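Long-range contact in Rna-directed RNA polymerase (Infectious pancreatic necrosis virus, PDB 3ZED), which probably replicates the viral genome as an RNA-dependent RNA polymerase, occurring both free and covalently attached to the genomic RNA: residues T146-Y159 with N580-E594. Numbering follows the deposited sequence.
Sequences TLRQVREAIATLQY and NERLIASAAYPKGLE
The ring of Tyr589 is overlapped on one face by Gln158 CA, 4.1 Å from its centroid, a CH-pi contact where helix 146-156 gives way to strand 157-159. The contact is a helix-helix packing of the polymerase: the axes of helices 146-156 and 580-588 cross at -61°, 8.7 Å apart. The evidence for interlocking is Ile584, a knob in the hole formed by Thr146, Gln149, Val150 and Ala153; with CG2 anti to the backbone N, that methyl is turned onto Gln149 O at 3.5 Å, while CD1 reaches Val150 CG2. One turn on, Ala588 CB meets Ala153 CB at 3.6 Å, small side chains that let the backbones approach. Tyr589 OH donates to Ile154 O at 2.7 Å, in the carbonyl plane and on a lone pair, and a water links this hydroxyl to Gln158 OE1; Gln158 NE2 hydrogen-bonds to Gly121 O and Tyr159 O. Tyr589 O accepts a hydrogen bond from Arg308 of strand 299-310, which pairs with strand 157-160. At the other end, a weak hydrogen bond of 3.3 Å joins Asn580 ND2 to Gln149 OE1. Beyond the helices, Lys591 CG lies 3.7 Å from Tyr159 CE1, and the poorly ordered Glu594 accepts from Tyr159 OH through the syn lone pair of OE2, at 2.7 Å.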
loop_
_atom_site.group_PDB
_atom_site.type_symbol
_atom_site.label_atom_id
_atom_site.label_comp_id
_atom_site.label_asym_id
_atom_site.label_seq_id
_atom_site.Cartn_x
_atom_site.Cartn_y
_atom_site.Cartn_z
ATOM N N THR B 146 3.103 2.296 -32.457
ATOM C CA THR B 146 2.057 2.640 -31.495
ATOM C C THR B 146 0.774 1.874 -31.837
ATOM O O THR B 146 0.159 1.295 -30.946
ATOM C CB THR B 146 1.820 4.164 -31.459
ATOM O OG1 THR B 146 3.027 4.824 -31.077
ATOM C CG2 THR B 146 0.695 4.561 -30.514
ATOM N N LEU B 147 0.372 1.874 -33.121
ATOM C CA LEU B 147 -0.815 1.144 -33.559
ATOM C C LEU B 147 -0.686 -0.360 -33.237
ATOM O O LEU B 147 -1.604 -0.939 -32.648
ATOM C CB LEU B 147 -1.079 1.348 -35.076
ATOM C CG LEU B 147 -2.327 0.610 -35.647
ATOM C CD1 LEU B 147 -3.603 1.027 -34.921
ATOM C CD2 LEU B 147 -2.468 0.816 -37.187
ATOM N N ARG B 148 0.444 -0.977 -33.619
ATOM C CA ARG B 148 0.664 -2.409 -33.381
ATOM C C ARG B 148 0.585 -2.746 -31.889
ATOM O O ARG B 148 -0.081 -3.719 -31.512
ATOM C CB ARG B 148 2.012 -2.843 -33.957
ATOM C CG ARG B 148 1.957 -3.024 -35.457
ATOM C CD ARG B 148 3.254 -3.566 -36.019
ATOM N NE ARG B 148 3.506 -3.036 -37.356
ATOM C CZ ARG B 148 4.453 -2.149 -37.644
ATOM N NH1 ARG B 148 5.271 -1.705 -36.692
ATOM N NH2 ARG B 148 4.603 -1.710 -38.889
ATOM N N GLN B 149 1.195 -1.890 -31.043
ATOM C CA GLN B 149 1.212 -2.099 -29.593
ATOM C C GLN B 149 -0.186 -2.041 -28.990
ATOM O O GLN B 149 -0.536 -2.930 -28.204
ATOM C CB GLN B 149 2.151 -1.112 -28.916
ATOM C CG GLN B 149 3.607 -1.520 -29.108
ATOM C CD GLN B 149 4.586 -0.470 -28.653
ATOM O OE1 GLN B 149 4.227 0.672 -28.319
ATOM N NE2 GLN B 149 5.860 -0.828 -28.676
ATOM N N VAL B 150 -0.997 -1.037 -29.390
ATOM C CA VAL B 150 -2.368 -0.900 -28.903
ATOM C C VAL B 150 -3.214 -2.119 -29.369
ATOM O O VAL B 150 -3.925 -2.704 -28.548
ATOM C CB VAL B 150 -3.015 0.436 -29.319
ATOM C CG1 VAL B 150 -4.498 0.469 -28.937
ATOM C CG2 VAL B 150 -2.286 1.610 -28.678
ATOM N N ARG B 151 -3.089 -2.516 -30.651
ATOM C CA ARG B 151 -3.829 -3.659 -31.186
ATOM C C ARG B 151 -3.435 -4.962 -30.486
ATOM O O ARG B 151 -4.320 -5.758 -30.182
ATOM C CB ARG B 151 -3.652 -3.803 -32.699
ATOM C CG ARG B 151 -4.817 -4.551 -33.330
ATOM C CD ARG B 151 -4.749 -4.582 -34.835
ATOM N NE ARG B 151 -3.915 -5.695 -35.272
ATOM C CZ ARG B 151 -4.375 -6.836 -35.755
ATOM N NH1 ARG B 151 -5.679 -7.018 -35.919
ATOM N NH2 ARG B 151 -3.537 -7.796 -36.105
ATOM N N GLU B 152 -2.115 -5.187 -30.267
ATOM C CA GLU B 152 -1.588 -6.364 -29.567
ATOM C C GLU B 152 -2.079 -6.385 -28.098
ATOM O O GLU B 152 -2.456 -7.445 -27.616
ATOM C CB GLU B 152 -0.048 -6.413 -29.646
ATOM C CG GLU B 152 0.616 -7.532 -28.843
ATOM C CD GLU B 152 0.616 -8.976 -29.334
ATOM O OE1 GLU B 152 -0.194 -9.320 -30.228
ATOM O OE2 GLU B 152 1.387 -9.784 -28.762
ATOM N N ALA B 153 -2.134 -5.211 -27.422
ATOM C CA ALA B 153 -2.647 -5.132 -26.040
ATOM C C ALA B 153 -4.148 -5.517 -25.993
ATOM O O ALA B 153 -4.545 -6.291 -25.131
ATOM C CB ALA B 153 -2.430 -3.743 -25.456
ATOM N N ILE B 154 -4.955 -5.035 -26.971
ATOM C CA ILE B 154 -6.380 -5.365 -27.065
ATOM C C ILE B 154 -6.540 -6.882 -27.322
ATOM O O ILE B 154 -7.412 -7.513 -26.713
ATOM C CB ILE B 154 -7.078 -4.500 -28.165
ATOM C CG1 ILE B 154 -7.205 -3.013 -27.711
ATOM C CG2 ILE B 154 -8.454 -5.089 -28.552
ATOM C CD1 ILE B 154 -7.586 -2.018 -28.775
ATOM N N ALA B 155 -5.671 -7.460 -28.184
ATOM C CA ALA B 155 -5.707 -8.875 -28.546
ATOM C C ALA B 155 -5.182 -9.827 -27.456
ATOM O O ALA B 155 -5.632 -10.963 -27.424
ATOM C CB ALA B 155 -4.921 -9.106 -29.828
ATOM N N THR B 156 -4.257 -9.389 -26.572
ATOM C CA THR B 156 -3.638 -10.300 -25.593
ATOM C C THR B 156 -3.947 -9.991 -24.134
ATOM O O THR B 156 -3.744 -10.867 -23.289
ATOM C CB THR B 156 -2.124 -10.333 -25.792
ATOM O OG1 THR B 156 -1.609 -9.022 -25.552
ATOM C CG2 THR B 156 -1.737 -10.835 -27.187
ATOM N N LEU B 157 -4.426 -8.778 -23.829
ATOM C CA LEU B 157 -4.769 -8.391 -22.467
ATOM C C LEU B 157 -6.286 -8.399 -22.244
ATOM O O LEU B 157 -7.068 -8.488 -23.183
ATOM C CB LEU B 157 -4.186 -6.994 -22.081
ATOM C CG LEU B 157 -2.680 -6.750 -22.250
ATOM C CD1 LEU B 157 -2.314 -5.351 -21.839
ATOM C CD2 LEU B 157 -1.830 -7.778 -21.472
ATOM N N GLN B 158 -6.688 -8.310 -20.978
ATOM C CA GLN B 158 -8.069 -8.202 -20.575
ATOM C C GLN B 158 -8.153 -7.496 -19.233
ATOM O O GLN B 158 -7.577 -7.968 -18.254
ATOM C CB GLN B 158 -8.753 -9.584 -20.504
ATOM C CG GLN B 158 -10.231 -9.520 -20.087
ATOM C CD GLN B 158 -11.057 -8.713 -21.057
ATOM O OE1 GLN B 158 -11.208 -9.085 -22.219
ATOM N NE2 GLN B 158 -11.571 -7.569 -20.613
ATOM N N TYR B 159 -8.869 -6.367 -19.185
ATOM C CA TYR B 159 -9.125 -5.730 -17.905
ATOM C C TYR B 159 -10.295 -6.462 -17.261
ATOM O O TYR B 159 -11.287 -6.768 -17.939
ATOM C CB TYR B 159 -9.388 -4.218 -18.009
ATOM C CG TYR B 159 -9.687 -3.611 -16.653
ATOM C CD1 TYR B 159 -8.665 -3.348 -15.745
ATOM C CD2 TYR B 159 -11.000 -3.410 -16.230
ATOM C CE1 TYR B 159 -8.936 -2.860 -14.467
ATOM C CE2 TYR B 159 -11.285 -2.946 -14.945
ATOM C CZ TYR B 159 -10.249 -2.656 -14.072
ATOM O OH TYR B 159 -10.518 -2.146 -12.821
ATOM N N ASN B 580 5.869 3.477 -21.190
ATOM C CA ASN B 580 5.181 3.075 -22.427
ATOM C C ASN B 580 4.205 1.879 -22.288
ATOM O O ASN B 580 3.054 2.000 -22.723
ATOM C CB ASN B 580 6.163 2.800 -23.563
ATOM C CG ASN B 580 5.460 2.486 -24.877
ATOM O OD1 ASN B 580 4.678 3.275 -25.399
ATOM N ND2 ASN B 580 5.612 1.275 -25.367
ATOM N N GLU B 581 4.642 0.762 -21.699
ATOM C CA GLU B 581 3.809 -0.447 -21.545
ATOM C C GLU B 581 2.533 -0.162 -20.732
ATOM O O GLU B 581 1.463 -0.638 -21.096
ATOM C CB GLU B 581 4.623 -1.568 -20.888
ATOM C CG GLU B 581 4.133 -2.971 -21.212
ATOM C CD GLU B 581 5.029 -4.073 -20.664
ATOM O OE1 GLU B 581 4.988 -4.325 -19.437
ATOM O OE2 GLU B 581 5.790 -4.669 -21.463
ATOM N N ARG B 582 2.647 0.621 -19.663
ATOM C CA ARG B 582 1.511 1.040 -18.833
ATOM C C ARG B 582 0.572 1.970 -19.616
ATOM O O ARG B 582 -0.645 1.824 -19.530
ATOM C CB ARG B 582 2.006 1.773 -17.572
ATOM C CG ARG B 582 2.782 0.881 -16.639
ATOM C CD ARG B 582 3.054 1.627 -15.354
ATOM N NE ARG B 582 3.999 0.875 -14.535
ATOM C CZ ARG B 582 3.887 0.704 -13.224
ATOM N NH1 ARG B 582 2.870 1.247 -12.559
ATOM N NH2 ARG B 582 4.802 0.006 -12.561
ATOM N N LEU B 583 1.146 2.915 -20.384
ATOM C CA LEU B 583 0.390 3.854 -21.210
ATOM C C LEU B 583 -0.455 3.100 -22.241
ATOM O O LEU B 583 -1.657 3.340 -22.330
ATOM C CB LEU B 583 1.357 4.835 -21.915
ATOM C CG LEU B 583 0.749 5.988 -22.728
ATOM C CD1 LEU B 583 0.102 7.045 -21.808
ATOM C CD2 LEU B 583 1.820 6.657 -23.579
ATOM N N ILE B 584 0.156 2.166 -22.972
ATOM C CA ILE B 584 -0.506 1.347 -23.998
ATOM C C ILE B 584 -1.597 0.461 -23.366
ATOM O O ILE B 584 -2.715 0.462 -23.874
ATOM C CB ILE B 584 0.532 0.532 -24.803
ATOM C CG1 ILE B 584 1.519 1.449 -25.575
ATOM C CG2 ILE B 584 -0.098 -0.527 -25.732
ATOM C CD1 ILE B 584 0.969 2.330 -26.765
ATOM N N ALA B 585 -1.303 -0.233 -22.255
ATOM C CA ALA B 585 -2.292 -1.098 -21.594
ATOM C C ALA B 585 -3.532 -0.299 -21.178
ATOM O O ALA B 585 -4.655 -0.747 -21.399
ATOM C CB ALA B 585 -1.673 -1.787 -20.378
ATOM N N SER B 586 -3.315 0.893 -20.628
ATOM C CA SER B 586 -4.379 1.799 -20.171
ATOM C C SER B 586 -5.194 2.372 -21.364
ATOM O O SER B 586 -6.422 2.481 -21.262
ATOM C CB SER B 586 -3.792 2.911 -19.314
ATOM O OG SER B 586 -4.833 3.651 -18.709
ATOM N N ALA B 587 -4.532 2.649 -22.508
ATOM C CA ALA B 587 -5.200 3.095 -23.738
ATOM C C ALA B 587 -6.042 1.971 -24.335
ATOM O O ALA B 587 -7.146 2.231 -24.817
ATOM C CB ALA B 587 -4.175 3.570 -24.771
ATOM N N ALA B 588 -5.528 0.727 -24.310
ATOM C CA ALA B 588 -6.218 -0.450 -24.851
ATOM C C ALA B 588 -7.421 -0.851 -23.970
ATOM O O ALA B 588 -8.503 -1.115 -24.501
ATOM C CB ALA B 588 -5.246 -1.619 -24.977
ATOM N N TYR B 589 -7.224 -0.900 -22.638
ATOM C CA TYR B 589 -8.251 -1.291 -21.684
ATOM C C TYR B 589 -8.466 -0.221 -20.613
ATOM O O TYR B 589 -7.966 -0.373 -19.499
ATOM C CB TYR B 589 -7.904 -2.636 -21.034
ATOM C CG TYR B 589 -8.202 -3.793 -21.955
ATOM C CD1 TYR B 589 -9.479 -4.332 -22.038
ATOM C CD2 TYR B 589 -7.214 -4.322 -22.783
ATOM C CE1 TYR B 589 -9.767 -5.375 -22.919
ATOM C CE2 TYR B 589 -7.494 -5.349 -23.672
ATOM C CZ TYR B 589 -8.773 -5.872 -23.741
ATOM O OH TYR B 589 -9.046 -6.882 -24.632
ATOM N N PRO B 590 -9.238 0.851 -20.918
ATOM C CA PRO B 590 -9.477 1.883 -19.885
ATOM C C PRO B 590 -10.344 1.355 -18.756
ATOM O O PRO B 590 -11.206 0.498 -18.988
ATOM C CB PRO B 590 -10.199 3.007 -20.644
ATOM C CG PRO B 590 -10.773 2.362 -21.869
ATOM C CD PRO B 590 -9.910 1.179 -22.199
ATOM N N LYS B 591 -10.079 1.817 -17.519
ATOM C CA LYS B 591 -10.948 1.500 -16.381
ATOM C C LYS B 591 -12.137 2.430 -16.531
ATOM O O LYS B 591 -11.945 3.605 -16.896
ATOM C CB LYS B 591 -10.254 1.714 -15.017
ATOM C CG LYS B 591 -9.077 0.813 -14.731
ATOM C CD LYS B 591 -8.556 1.027 -13.325
ATOM C CE LYS B 591 -7.310 0.203 -13.070
ATOM N NZ LYS B 591 -6.948 0.148 -11.627
ATOM N N GLY B 592 -13.339 1.923 -16.294
ATOM C CA GLY B 592 -14.537 2.750 -16.346
ATOM C C GLY B 592 -14.790 3.409 -15.004
ATOM O O GLY B 592 -13.918 3.399 -14.126
ATOM N N LEU B 593 -15.996 3.973 -14.823
ATOM C CA LEU B 593 -16.404 4.527 -13.527
ATOM C C LEU B 593 -16.706 3.363 -12.589
ATOM O O LEU B 593 -17.699 2.662 -12.803
ATOM C CB LEU B 593 -17.651 5.434 -13.668
ATOM C CG LEU B 593 -17.463 6.864 -14.126
ATOM C CD1 LEU B 593 -18.799 7.530 -14.288
ATOM C CD2 LEU B 593 -16.627 7.657 -13.133
ATOM N N GLU B 594 -15.830 3.106 -11.604
ATOM C CA GLU B 594 -16.036 2.002 -10.655
ATOM C C GLU B 594 -16.509 2.570 -9.300
ATOM O O GLU B 594 -15.883 2.379 -8.249
ATOM C CB GLU B 594 -14.781 1.130 -10.535
ATOM C CG GLU B 594 -14.551 0.264 -11.769
ATOM C CD GLU B 594 -13.197 -0.412 -11.888
ATOM O OE1 GLU B 594 -12.529 -0.614 -10.847
ATOM O OE2 GLU B 594 -12.815 -0.761 -13.029
HETATM O O HOH W 1 4.374 3.457 -28.239
HETATM O O HOH W 2 -11.787 -8.363 -24.983
#